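Local coordinates for cytochrome P450 (Novosphingobium aromaticivorans, PDB 3OFT), which belongs to the cytochrome P450 superfamily of haem proteins and carries its iron protoporphyrin IX in a largely helical fold, at residues A8-D13 / D292-T297; P37-S42 / G47-A52. All blocks are in the same frame, centred on the assembly; numbering follows the deposited sequence.

Contact 1 of 2, residues A8-D13 / D292-T297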
loop_
_atom_site.group_PDB
_atom_site.type_symbol
_atom_site.label_atom_id
_atom_site.label_comp_id
_atom_site.label_asym_id
_atom_site.label_seq_id
_atom_site.Cartn_x
_atom_site.Cartn_y
_atom_site.Cartn_z
ATOM N N ALA A 8 -23.730 -20.035 -12.484
ATOM C CA ALA A 8 -22.817 -20.263 -13.591
ATOM C C ALA A 8 -22.364 -18.965 -14.253
ATOM O O ALA A 8 -21.206 -18.856 -14.663
ATOM C CB ALA A 8 -23.450 -21.188 -14.659
ATOM N N ASP A 9 -23.283 -18.011 -14.382
ATOM C CA ASP A 9 -22.986 -16.763 -15.084
ATOM C C ASP A 9 -22.018 -15.826 -14.321
ATOM O O ASP A 9 -21.518 -14.865 -14.899
ATOM C CB ASP A 9 -24.273 -16.028 -15.485
ATOM C CG ASP A 9 -25.059 -15.469 -14.293
ATOM O OD1 ASP A 9 -25.924 -14.598 -14.536
ATOM O OD2 ASP A 9 -24.862 -15.895 -13.127
ATOM N N ARG A 10 -21.763 -16.133 -13.044
ATOM C CA ARG A 10 -20.766 -15.408 -12.223
ATOM C C ARG A 10 -19.348 -16.010 -12.264
ATOM O O ARG A 10 -18.443 -15.474 -11.616
ATOM C CB ARG A 10 -21.224 -15.347 -10.750
ATOM C CG ARG A 10 -22.615 -14.755 -10.469
ATOM C CD ARG A 10 -22.739 -13.330 -10.947
ATOM N NE ARG A 10 -24.016 -12.692 -10.584
ATOM C CZ ARG A 10 -24.176 -11.700 -9.702
ATOM N NH1 ARG A 10 -23.147 -11.211 -9.012
ATOM N NH2 ARG A 10 -25.393 -11.187 -9.504
ATOM N N VAL A 11 -19.129 -17.107 -12.990
ATOM C CA VAL A 11 -17.823 -17.797 -12.965
ATOM C C VAL A 11 -16.834 -17.123 -13.903
ATOM O O VAL A 11 -17.175 -16.839 -15.046
ATOM C CB VAL A 11 -17.929 -19.304 -13.327
ATOM C CG1 VAL A 11 -16.539 -19.950 -13.412
ATOM C CG2 VAL A 11 -18.811 -20.045 -12.326
ATOM N N VAL A 12 -15.628 -16.843 -13.407
ATOM C CA VAL A 12 -14.506 -16.355 -14.226
ATOM C C VAL A 12 -13.267 -17.164 -13.878
ATOM O O VAL A 12 -13.242 -17.847 -12.878
ATOM C CB VAL A 12 -14.198 -14.847 -14.017
ATOM C CG1 VAL A 12 -15.382 -13.971 -14.379
ATOM C CG2 VAL A 12 -13.737 -14.569 -12.567
ATOM N N ASP A 13 -12.218 -17.071 -14.680
ATOM C CA ASP A 13 -10.978 -17.710 -14.283
ATOM C C ASP A 13 -9.867 -16.691 -13.952
ATOM O O ASP A 13 -8.690 -17.059 -13.767
ATOM C CB ASP A 13 -10.549 -18.691 -15.367
ATOM C CG ASP A 13 -10.167 -17.996 -16.648
ATOM O OD1 ASP A 13 -9.585 -18.659 -17.543
ATOM O OD2 ASP A 13 -10.461 -16.787 -16.776
ATOM N N ASP A 292 -25.294 -11.434 1.915
ATOM C CA ASP A 292 -25.915 -11.206 0.626
ATOM C C ASP A 292 -25.337 -9.952 0.014
ATOM O O ASP A 292 -25.222 -8.924 0.709
ATOM C CB ASP A 292 -27.410 -10.983 0.794
ATOM C CG ASP A 292 -28.169 -12.275 1.077
ATOM O OD1 ASP A 292 -27.534 -13.355 1.175
ATOM O OD2 ASP A 292 -29.417 -12.194 1.206
ATOM N N ALA A 293 -25.036 -10.036 -1.284
ATOM C CA ALA A 293 -24.373 -8.975 -2.015
ATOM C C ALA A 293 -24.610 -9.161 -3.511
ATOM O O ALA A 293 -24.405 -10.259 -4.060
ATOM C CB ALA A 293 -22.879 -8.997 -1.717
ATOM N N ASP A 294 -25.019 -8.089 -4.178
ATOM C CA ASP A 294 -25.207 -8.094 -5.628
ATOM C C ASP A 294 -26.093 -9.246 -6.138
ATOM O O ASP A 294 -25.884 -9.741 -7.252
ATOM C CB ASP A 294 -23.851 -8.137 -6.350
ATOM C CG ASP A 294 -23.991 -7.912 -7.859
ATOM O OD1 ASP A 294 -24.756 -6.999 -8.246
ATOM O OD2 ASP A 294 -23.348 -8.627 -8.658
ATOM N N GLY A 295 -27.037 -9.701 -5.312
ATOM C CA GLY A 295 -27.942 -10.787 -5.711
ATOM C C GLY A 295 -27.437 -12.210 -5.530
ATOM O O GLY A 295 -28.048 -13.166 -6.031
ATOM N N VAL A 296 -26.309 -12.368 -4.845
ATOM C CA VAL A 296 -25.807 -13.694 -4.478
ATOM C C VAL A 296 -25.523 -13.695 -2.981
ATOM O O VAL A 296 -25.712 -12.667 -2.316
ATOM C CB VAL A 296 -24.551 -14.141 -5.277
ATOM C CG1 VAL A 296 -24.885 -14.369 -6.760
ATOM C CG2 VAL A 296 -23.366 -13.149 -5.092
ATOM N N THR A 297 -25.120 -14.850 -2.452
ATOM C CA THR A 297 -24.798 -15.003 -1.042
ATOM C C THR A 297 -23.383 -15.541 -0.930
ATOM O O THR A 297 -23.070 -16.656 -1.380
ATOM C CB THR A 297 -25.721 -15.999 -0.318
ATOM O OG1 THR A 297 -27.072 -15.547 -0.414
ATOM C CG2 THR A 297 -25.340 -16.147 1.176
#
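A tight type I' turn, Ala293 to Val296, closes the two-stranded hairpin of 291-298, and Arg10, from the 3-10 segment just before edge strand 11-12, reaches over to grip it. The guanidinium spends two nitrogens on one residue of the turn. NH2 donates to the backbone O of Asp294 at 2.7 Å, with the donor standing almost in line with the carbonyl bond and the oxygen 16° out of the guanidinium plane. NH1 forms a salt bridge with Asp294 OD2 at 2.6 Å, but the N-H points poorly at the oxygen, so this hydrogen bond is weak; carboxylate and guanidinium are twisted 57° apart rather than forming a flat two-pronged pair. With CG anti to the backbone N (chi1 -171°), the Asp294 carboxylate comes round to the same arginine that holds its carbonyl. Val296 CG1 lies over the centre of one guanidinium face, 4.0 Å from CZ. Both charged groups have second partners: Arg10 NH1 also bonds to Leu39 O, and Asp294 OD1 pairs with Arg53. Asp294 thus sits between two arginines, which would be expected to favour its ionised form, while main-chain and side-chain bonds together fix the guanidinium against the turn.

Contact 2 of 2, residues P37-S42 / G47-A52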
loop_
_atom_site.group_PDB
_atom_site.type_symbol
_atom_site.label_atom_id
_atom_site.label_comp_id
_atom_site.label_asym_id
_atom_site.label_seq_id
_atom_site.Cartn_x
_atom_site.Cartn_y
_atom_site.Cartn_z
ATOM N N PRO A 37 -20.486 -9.113 -14.290
ATOM C CA PRO A 37 -21.208 -9.042 -13.025
ATOM C C PRO A 37 -20.378 -8.334 -11.912
ATOM O O PRO A 37 -19.144 -8.372 -11.944
ATOM C CB PRO A 37 -21.451 -10.517 -12.681
ATOM C CG PRO A 37 -21.331 -11.263 -14.002
ATOM C CD PRO A 37 -20.317 -10.496 -14.776
ATOM N N GLY A 38 -21.059 -7.683 -10.980
ATOM C CA GLY A 38 -20.406 -6.911 -9.921
ATOM C C GLY A 38 -19.791 -7.751 -8.818
ATOM O O GLY A 38 -19.128 -7.214 -7.926
ATOM N N LEU A 39 -20.037 -9.061 -8.860
ATOM C CA LEU A 39 -19.442 -10.024 -7.904
ATOM C C LEU A 39 -19.298 -11.334 -8.643
ATOM O O LEU A 39 -20.314 -11.897 -9.092
ATOM C CB LEU A 39 -20.322 -10.168 -6.650
ATOM C CG LEU A 39 -19.859 -10.917 -5.403
ATOM C CD1 LEU A 39 -18.452 -10.514 -4.952
ATOM C CD2 LEU A 39 -20.862 -10.660 -4.248
ATOM N N VAL A 40 -18.052 -11.764 -8.862
ATOM C CA VAL A 40 -17.732 -12.948 -9.691
ATOM C C VAL A 40 -16.998 -13.985 -8.836
ATOM O O VAL A 40 -16.423 -13.644 -7.783
ATOM C CB VAL A 40 -16.911 -12.589 -10.995
ATOM C CG1 VAL A 40 -17.766 -11.788 -11.970
ATOM C CG2 VAL A 40 -15.612 -11.821 -10.697
ATOM N N TRP A 41 -17.048 -15.250 -9.243
ATOM C CA TRP A 41 -16.339 -16.317 -8.537
ATOM C C TRP A 41 -15.234 -16.761 -9.439
ATOM O O TRP A 41 -15.515 -17.259 -10.517
ATOM C CB TRP A 41 -17.257 -17.519 -8.303
ATOM C CG TRP A 41 -16.546 -18.721 -7.720
ATOM C CD1 TRP A 41 -16.050 -19.801 -8.402
ATOM C CD2 TRP A 41 -16.275 -18.954 -6.336
ATOM N NE1 TRP A 41 -15.475 -20.704 -7.511
ATOM C CE2 TRP A 41 -15.613 -20.207 -6.239
ATOM C CE3 TRP A 41 -16.557 -18.241 -5.159
ATOM C CZ2 TRP A 41 -15.216 -20.751 -5.020
ATOM C CZ3 TRP A 41 -16.161 -18.791 -3.938
ATOM C CH2 TRP A 41 -15.505 -20.041 -3.886
ATOM N N SER A 42 -13.972 -16.598 -9.024
ATOM C CA SER A 42 -12.867 -17.061 -9.854
ATOM C C SER A 42 -12.544 -18.478 -9.439
ATOM O O SER A 42 -12.522 -18.789 -8.254
ATOM C CB SER A 42 -11.613 -16.184 -9.717
ATOM O OG SER A 42 -10.517 -16.782 -10.391
ATOM N N GLY A 47 -10.272 -20.951 -5.662
ATOM C CA GLY A 47 -11.688 -20.602 -5.737
ATOM C C GLY A 47 -12.075 -19.541 -4.713
ATOM O O GLY A 47 -11.988 -19.766 -3.492
ATOM N N HIS A 48 -12.515 -18.388 -5.214
ATOM C CA HIS A 48 -12.814 -17.234 -4.340
ATOM C C HIS A 48 -13.649 -16.174 -5.074
ATOM O O HIS A 48 -13.574 -16.063 -6.308
ATOM C CB HIS A 48 -11.501 -16.633 -3.787
ATOM C CG HIS A 48 -10.692 -15.892 -4.805
ATOM N ND1 HIS A 48 -9.627 -16.458 -5.481
ATOM C CD2 HIS A 48 -10.782 -14.619 -5.243
ATOM C CE1 HIS A 48 -9.103 -15.556 -6.302
ATOM N NE2 HIS A 48 -9.812 -14.448 -6.203
ATOM N N TRP A 49 -14.388 -15.369 -4.319
ATOM C CA TRP A 49 -15.100 -14.260 -4.904
ATOM C C TRP A 49 -14.174 -13.101 -5.219
ATOM O O TRP A 49 -13.133 -12.914 -4.571
ATOM C CB TRP A 49 -16.213 -13.744 -3.983
ATOM C CG TRP A 49 -17.312 -14.747 -3.621
ATOM C CD1 TRP A 49 -17.398 -15.497 -2.470
ATOM C CD2 TRP A 49 -18.474 -15.063 -4.397
ATOM N NE1 TRP A 49 -18.549 -16.264 -2.504
ATOM C CE2 TRP A 49 -19.213 -16.024 -3.677
ATOM C CE3 TRP A 49 -18.951 -14.641 -5.647
ATOM C CZ2 TRP A 49 -20.444 -16.529 -4.140
ATOM C CZ3 TRP A 49 -20.164 -15.170 -6.127
ATOM C CH2 TRP A 49 -20.886 -16.115 -5.370
ATOM N N ILE A 50 -14.566 -12.318 -6.214
ATOM C CA ILE A 50 -13.904 -11.041 -6.493
ATOM C C ILE A 50 -14.988 -9.955 -6.599
ATOM O O ILE A 50 -15.959 -10.090 -7.393
ATOM C CB ILE A 50 -13.072 -11.028 -7.808
ATOM C CG1 ILE A 50 -11.951 -12.073 -7.812
ATOM C CG2 ILE A 50 -12.529 -9.610 -8.047
ATOM C CD1 ILE A 50 -11.287 -12.356 -9.221
ATOM N N ALA A 51 -14.850 -8.883 -5.818
ATOM C CA ALA A 51 -15.803 -7.779 -5.930
ATOM C C ALA A 51 -15.402 -6.979 -7.175
ATOM O O ALA A 51 -14.249 -6.609 -7.302
ATOM C CB ALA A 51 -15.779 -6.926 -4.698
ATOM N N ALA A 52 -16.350 -6.737 -8.089
ATOM C CA ALA A 52 -16.028 -6.285 -9.434
ATOM C C ALA A 52 -16.833 -5.064 -9.864
ATOM O O ALA A 52 -16.960 -4.782 -11.050
ATOM C CB ALA A 52 -16.194 -7.444 -10.438
#
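Strands 39-42 and 48-51 form a buried antiparallel beta hairpin within the mixed sheet, flanked by strand 11-12 on the outer side and strand 303-307 on the other. Its backbone register pairs Val40 with Ile50 and Ser42 with His48 as hydrogen-bonded pairs: Ile50 N reaches Val40 O at 2.8 Å, and Ser42 N reaches His48 O at 2.8 Å. Past the strand ends, Ala52 N bonds to Gly38 O from well above the carbonyl plane.

One face carries Leu39, Trp41, Trp49 and Ala51. Here the two indoles form an edge-to-face (T-shaped) pair, planes 82° apart: the CE3-CZ3 edge of Trp41 points at one face of Trp49, CZ3 coming within 3.8 Å of NE1. A chi1 of 173° turns the Trp41 indole away from its own amide nitrogen and across to the partner strand, where one face covers the Gly47-His48 peptide and CZ2 lies 3.4 Å from Gly47 C. Leu39 meets Trp49 at about a right angle, CG to CE3 3.8 Å. The polar end of Trp49 is satisfied by Asp302, to which NE1 bonds. On the other face Val40 CG2 packs on Ile50 CB at 3.9 Å, and Ser42 CB touches Ile50 CD1. Adjacent antiparallel strands joined by a short connection make this a beta hairpin, with a cross-strand tryptophan pair at a non-hydrogen-bonded position, in the N-terminal part of the P450 beta sheet.

In the fold
The centres of contacts 1 and 2 lie only about 6 Å apart, on the same side of the chain's centre. Along the sequence, contact 2 is local and nested inside the long loop closed by contact 1, whose segments are 279 residues apart. Strand 11-12 borders strand 39-42 in the mixed sheet, and Arg10 O meets Trp41 N at 2.8 Å, a probable hydrogen bond that joins the two. The small 291-298 hairpin is a separate sheet, packed through Val296 against Leu39 and Trp49. A hairpin made early in the chain is thus tied to a distant one, illustrating how sequence-remote pieces build the peripheral beta region of a P450.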